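Local coordinates for Udp-n-acetylglucosamine pyrophosphorylase (Trypanosoma brucei, PDB 4BQH), which probably catalyses the formation of UDP-N-acetylglucosamine and diphosphate from UTP and N-acetylglucosamine 1-phosphate, at residues Asp130-Lys133 against Gly134-Thr137; Phe198-Glu201 against Arg202-His206. All coordinates share one frame; numbering follows the deposited sequence.

Contact 1: residues Asp130-Lys133 against Gly134-Thr137; sequences DKPK and GFFT
P132 sets its CD over the face of the F135 ring three residues further on, the two side chains crossing obliquely, and the chain between them winds through a short 3-10 turn. The proline CD sits 3.6 Å from the centroid of the F135 ring and only 5° off the ring normal, a CH-pi contact. CD is next to the ring nitrogen, so its hydrogens are somewhat polarised and suit an aromatic face. The pyrrolidine CG adds an apolar touch, 3.7 Å from F135 CE1. F135 gets its ring there by setting CG anti to its own carbonyl carbon (chi1 -69°), which folds the side chain back over the turn. K131 approaches the same ring obliquely, its CB 4.1 Å from F135 CD2.

Two successive i to i+3 bonds define the turn: F135 N donates to P132 O at 3.0 Å, and F136 N to K133 O at 2.9 Å. P132 has no backbone N-H to give, but its carbonyl accepts from F135 N.

K131-G134 closes the glycine-rich signature region of the UDPGP family, which in relatives of this GT-A-like fold contacts the nucleotide. Further backbone hydrogen bonds pin it: K131 pairs with G124, K133 with G122, G134 with F148 and F136 with L147. G134, with no side chain, fits a buried position in the turn.

K133 sets CG anti to the backbone N (chi1 -174°), beside its carbonyl carbon, and bends at chi3; its ammonium is hydrogen-bonded to V437 O. F135 also stacks with F191, while P132 rests on E187 and T188, all three from helix 185-194.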
loop_
_atom_site.group_PDB
_atom_site.type_symbol
_atom_site.label_atom_id
_atom_site.label_comp_id
_atom_site.label_asym_id
_atom_site.label_seq_id
_atom_site.Cartn_x
_atom_site.Cartn_y
_atom_site.Cartn_z
ATOM N N ASP A 130 -4.884 11.669 -16.380
ATOM C CA ASP A 130 -4.004 12.647 -15.722
ATOM C C ASP A 130 -4.551 13.219 -14.414
ATOM O O ASP A 130 -4.557 14.436 -14.192
ATOM C CB ASP A 130 -3.605 13.765 -16.699
ATOM C CG ASP A 130 -2.520 13.321 -17.688
ATOM O OD1 ASP A 130 -2.645 12.228 -18.292
ATOM O OD2 ASP A 130 -1.536 14.076 -17.860
ATOM N N LYS A 131 -5.008 12.319 -13.556
ATOM C CA LYS A 131 -5.483 12.650 -12.221
ATOM C C LYS A 131 -4.833 11.625 -11.279
ATOM O O LYS A 131 -4.206 10.695 -11.763
ATOM C CB LYS A 131 -7.010 12.563 -12.190
ATOM C CG LYS A 131 -7.673 13.801 -12.788
ATOM C CD LYS A 131 -9.112 13.540 -13.193
ATOM C CE LYS A 131 -9.715 14.749 -13.901
ATOM N NZ LYS A 131 -9.871 15.900 -12.957
ATOM N N PRO A 132 -4.952 11.805 -9.948
ATOM C CA PRO A 132 -4.366 10.793 -9.067
ATOM C C PRO A 132 -4.991 9.442 -9.317
ATOM O O PRO A 132 -6.177 9.349 -9.654
ATOM C CB PRO A 132 -4.711 11.316 -7.660
ATOM C CG PRO A 132 -4.818 12.779 -7.855
ATOM C CD PRO A 132 -5.529 12.916 -9.166
ATOM N N LYS A 133 -4.204 8.388 -9.172
ATOM C CA LYS A 133 -4.708 7.049 -9.476
ATOM C C LYS A 133 -5.935 6.637 -8.676
ATOM O O LYS A 133 -6.782 5.902 -9.192
ATOM C CB LYS A 133 -3.603 5.981 -9.355
ATOM C CG LYS A 133 -4.088 4.605 -9.820
ATOM C CD LYS A 133 -2.975 3.583 -9.920
ATOM C CE LYS A 133 -2.078 3.847 -11.131
ATOM N NZ LYS A 133 -1.004 2.833 -11.163
ATOM N N GLY A 134 -6.053 7.115 -7.433
ATOM C CA GLY A 134 -7.222 6.797 -6.615
ATOM C C GLY A 134 -8.544 7.280 -7.201
ATOM O O GLY A 134 -9.610 6.778 -6.838
ATOM N N PHE A 135 -8.475 8.251 -8.106
ATOM C CA PHE A 135 -9.686 8.764 -8.779
ATOM C C PHE A 135 -10.173 7.785 -9.850
ATOM O O PHE A 135 -11.337 7.864 -10.306
ATOM C CB PHE A 135 -9.411 10.117 -9.491
ATOM C CG PHE A 135 -9.157 11.301 -8.584
ATOM C CD1 PHE A 135 -8.489 11.185 -7.373
ATOM C CD2 PHE A 135 -9.521 12.577 -9.009
ATOM C CE1 PHE A 135 -8.231 12.295 -6.593
ATOM C CE2 PHE A 135 -9.275 13.689 -8.221
ATOM C CZ PHE A 135 -8.626 13.549 -7.013
ATOM N N PHE A 136 -9.295 6.879 -10.283
ATOM C CA PHE A 136 -9.572 6.016 -11.446
ATOM C C PHE A 136 -10.779 5.104 -11.239
ATOM O O PHE A 136 -10.925 4.474 -10.176
ATOM C CB PHE A 136 -8.339 5.178 -11.807
ATOM C CG PHE A 136 -8.504 4.343 -13.051
ATOM C CD1 PHE A 136 -8.347 4.912 -14.315
ATOM C CD2 PHE A 136 -8.800 2.982 -12.961
ATOM C CE1 PHE A 136 -8.514 4.146 -15.467
ATOM C CE2 PHE A 136 -8.957 2.213 -14.110
ATOM C CZ PHE A 136 -8.809 2.800 -15.362
ATOM N N THR A 137 -11.628 5.033 -12.267
ATOM C CA THR A 137 -12.822 4.174 -12.263
ATOM C C THR A 137 -12.646 3.088 -13.311
ATOM O O THR A 137 -12.499 3.379 -14.504
ATOM C CB THR A 137 -14.103 5.009 -12.533
ATOM O OG1 THR A 137 -14.233 5.983 -11.493
ATOM C CG2 THR A 137 -15.347 4.139 -12.549
#

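Contact 2: residues Phe198-Glu201 against Arg202-His206; sequences FGLE and REQVH. With SO4 (sulfate ion), chain D.
Q204 reaches back to E201 with both its backbone and its side chain. Q204 N donates to E201 O at 3.0 Å, closing a 3-10 turn, while E201 N donates to Q204 OE1 at 2.9 Å with an N-H...O angle of 152°. The second bond resembles one half of a capping box, and glutamine is long enough to make it: CG stands between the backbone N and carbonyl carbon (chi1 80°) and the chain runs extended.

This inner side is close-packed. L200 crosses the Q204 side chain at about a right angle, its CB 3.7 Å from OE1, and its CD1 meets V205 CG2 at 3.9 Å. Q204 NE2 is spent on V174 O and Q159 OE1, so the buried amide uses both ends.

The outer side is charged and looser. R202 and E203 are exposed, and E203 OE1 comes no nearer to E201 than 3.9 Å, at CB; E201 salt-bridges R173.

Where strand 205-209 starts, H206 ND1 donates at 2.8 Å to O1 of a sulfate, probably from the crystallisation liquor, held also by R249 and H267. With NE2 hydrogen-bonded to Q175 OE1, H206 appears to donate from both nitrogens, consistent with a protonated imidazole in the crystal.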
loop_
_atom_site.group_PDB
_atom_site.type_symbol
_atom_site.label_atom_id
_atom_site.label_comp_id
_atom_site.label_asym_id
_atom_site.label_seq_id
_atom_site.Cartn_x
_atom_site.Cartn_y
_atom_site.Cartn_z
ATOM N N PHE A 198 -16.628 9.346 1.200
ATOM C CA PHE A 198 -17.106 8.003 0.809
ATOM C C PHE A 198 -17.771 7.254 1.958
ATOM O O PHE A 198 -17.717 6.026 2.037
ATOM C CB PHE A 198 -15.981 7.186 0.147
ATOM C CG PHE A 198 -15.315 7.915 -1.001
ATOM C CD1 PHE A 198 -15.965 8.050 -2.231
ATOM C CD2 PHE A 198 -14.064 8.509 -0.838
ATOM C CE1 PHE A 198 -15.354 8.743 -3.281
ATOM C CE2 PHE A 198 -13.448 9.199 -1.887
ATOM C CZ PHE A 198 -14.103 9.310 -3.105
ATOM N N GLY A 199 -18.436 8.012 2.814
ATOM C CA GLY A 199 -19.180 7.432 3.931
ATOM C C GLY A 199 -18.401 7.335 5.235
ATOM O O GLY A 199 -18.978 6.994 6.268
ATOM N N LEU A 200 -17.095 7.619 5.190
ATOM C CA LEU A 200 -16.267 7.683 6.399
ATOM C C LEU A 200 -16.497 8.980 7.171
ATOM O O LEU A 200 -16.966 9.964 6.613
ATOM C CB LEU A 200 -14.772 7.586 6.057
ATOM C CG LEU A 200 -14.348 6.299 5.343
ATOM C CD1 LEU A 200 -12.872 6.385 4.976
ATOM C CD2 LEU A 200 -14.588 5.076 6.210
ATOM N N GLU A 201 -16.142 8.996 8.450
ATOM C CA GLU A 201 -16.109 10.261 9.202
ATOM C C GLU A 201 -14.907 11.098 8.795
ATOM O O GLU A 201 -13.803 10.581 8.688
ATOM C CB GLU A 201 -16.014 9.991 10.700
ATOM C CG GLU A 201 -17.146 9.157 11.282
ATOM C CD GLU A 201 -16.860 8.688 12.713
ATOM O OE1 GLU A 201 -15.680 8.665 13.149
ATOM O OE2 GLU A 201 -17.823 8.317 13.414
ATOM N N ARG A 202 -15.110 12.399 8.594
ATOM C CA ARG A 202 -14.008 13.287 8.263
ATOM C C ARG A 202 -12.855 13.153 9.265
ATOM O O ARG A 202 -11.689 13.182 8.876
ATOM C CB ARG A 202 -14.497 14.741 8.170
ATOM C CG ARG A 202 -13.403 15.795 8.048
ATOM C CD ARG A 202 -13.961 17.209 7.897
ATOM N NE ARG A 202 -15.173 17.407 8.690
ATOM C CZ ARG A 202 -16.399 17.574 8.181
ATOM N NH1 ARG A 202 -16.598 17.596 6.862
ATOM N NH2 ARG A 202 -17.434 17.729 9.000
ATOM N N GLU A 203 -13.191 12.974 10.542
ATOM C CA GLU A 203 -12.191 12.928 11.612
ATOM C C GLU A 203 -11.283 11.686 11.539
ATOM O O GLU A 203 -10.202 11.685 12.126
ATOM C CB GLU A 203 -12.863 12.992 12.987
ATOM C CG GLU A 203 -13.542 14.327 13.310
ATOM C CD GLU A 203 -14.877 14.562 12.589
ATOM O OE1 GLU A 203 -15.454 13.626 11.952
ATOM O OE2 GLU A 203 -15.369 15.722 12.666
ATOM N N GLN A 204 -11.700 10.642 10.813
ATOM C CA GLN A 204 -10.851 9.443 10.710
ATOM C C GLN A 204 -9.957 9.416 9.463
ATOM O O GLN A 204 -9.252 8.437 9.247
ATOM C CB GLN A 204 -11.671 8.152 10.784
ATOM C CG GLN A 204 -12.353 7.755 9.476
ATOM C CD GLN A 204 -13.336 6.612 9.643
ATOM O OE1 GLN A 204 -14.551 6.842 9.640
ATOM N NE2 GLN A 204 -12.829 5.374 9.844
ATOM N N VAL A 205 -10.026 10.461 8.645
ATOM C CA VAL A 205 -9.240 10.548 7.423
ATOM C C VAL A 205 -8.143 11.591 7.560
ATOM O O VAL A 205 -8.423 12.767 7.865
ATOM C CB VAL A 205 -10.120 10.848 6.204
ATOM C CG1 VAL A 205 -9.254 10.867 4.944
ATOM C CG2 VAL A 205 -11.211 9.777 6.110
ATOM N N HIS A 206 -6.902 11.170 7.322
ATOM C CA HIS A 206 -5.741 12.023 7.556
ATOM C C HIS A 206 -4.957 12.094 6.290
ATOM O O HIS A 206 -4.417 11.079 5.837
ATOM C CB HIS A 206 -4.873 11.442 8.684
ATOM C CG HIS A 206 -5.648 11.113 9.950
ATOM N ND1 HIS A 206 -5.725 11.960 10.987
ATOM C CD2 HIS A 206 -6.394 9.991 10.308
ATOM C CE1 HIS A 206 -6.485 11.419 11.971
ATOM N NE2 HIS A 206 -6.900 10.212 11.554
HETATM S S SO4 D . -4.262 15.093 12.012
HETATM O O1 SO4 D . -4.574 14.545 10.677
HETATM O O2 SO4 D . -3.019 15.910 11.971
HETATM O O3 SO4 D . -4.076 13.974 12.954
HETATM O O4 SO4 D . -5.355 16.010 12.429
#

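Overall arrangement
Contacts 1 and 2 are both partly buried local 3-10 turns, their centres 19 Å apart and their nearest atoms about 6 Å apart. They share neighbours: helix 147-166 lies against both, and F191 of helix 185-194 meets F135 of contact 1 as well as F198 of contact 2. In the first, which follows strand 129-130, P132 and G134 are buried and K131 exposed, and aromatic-proline packing goes with main-chain bonding. The second leads into strand 205-209, parallel to strand 175-180 in the main sheet; there the amide of Q204 is buried with L200 and V205, with charged R202 and E203 on its exposed side and a sulfate bound at H206.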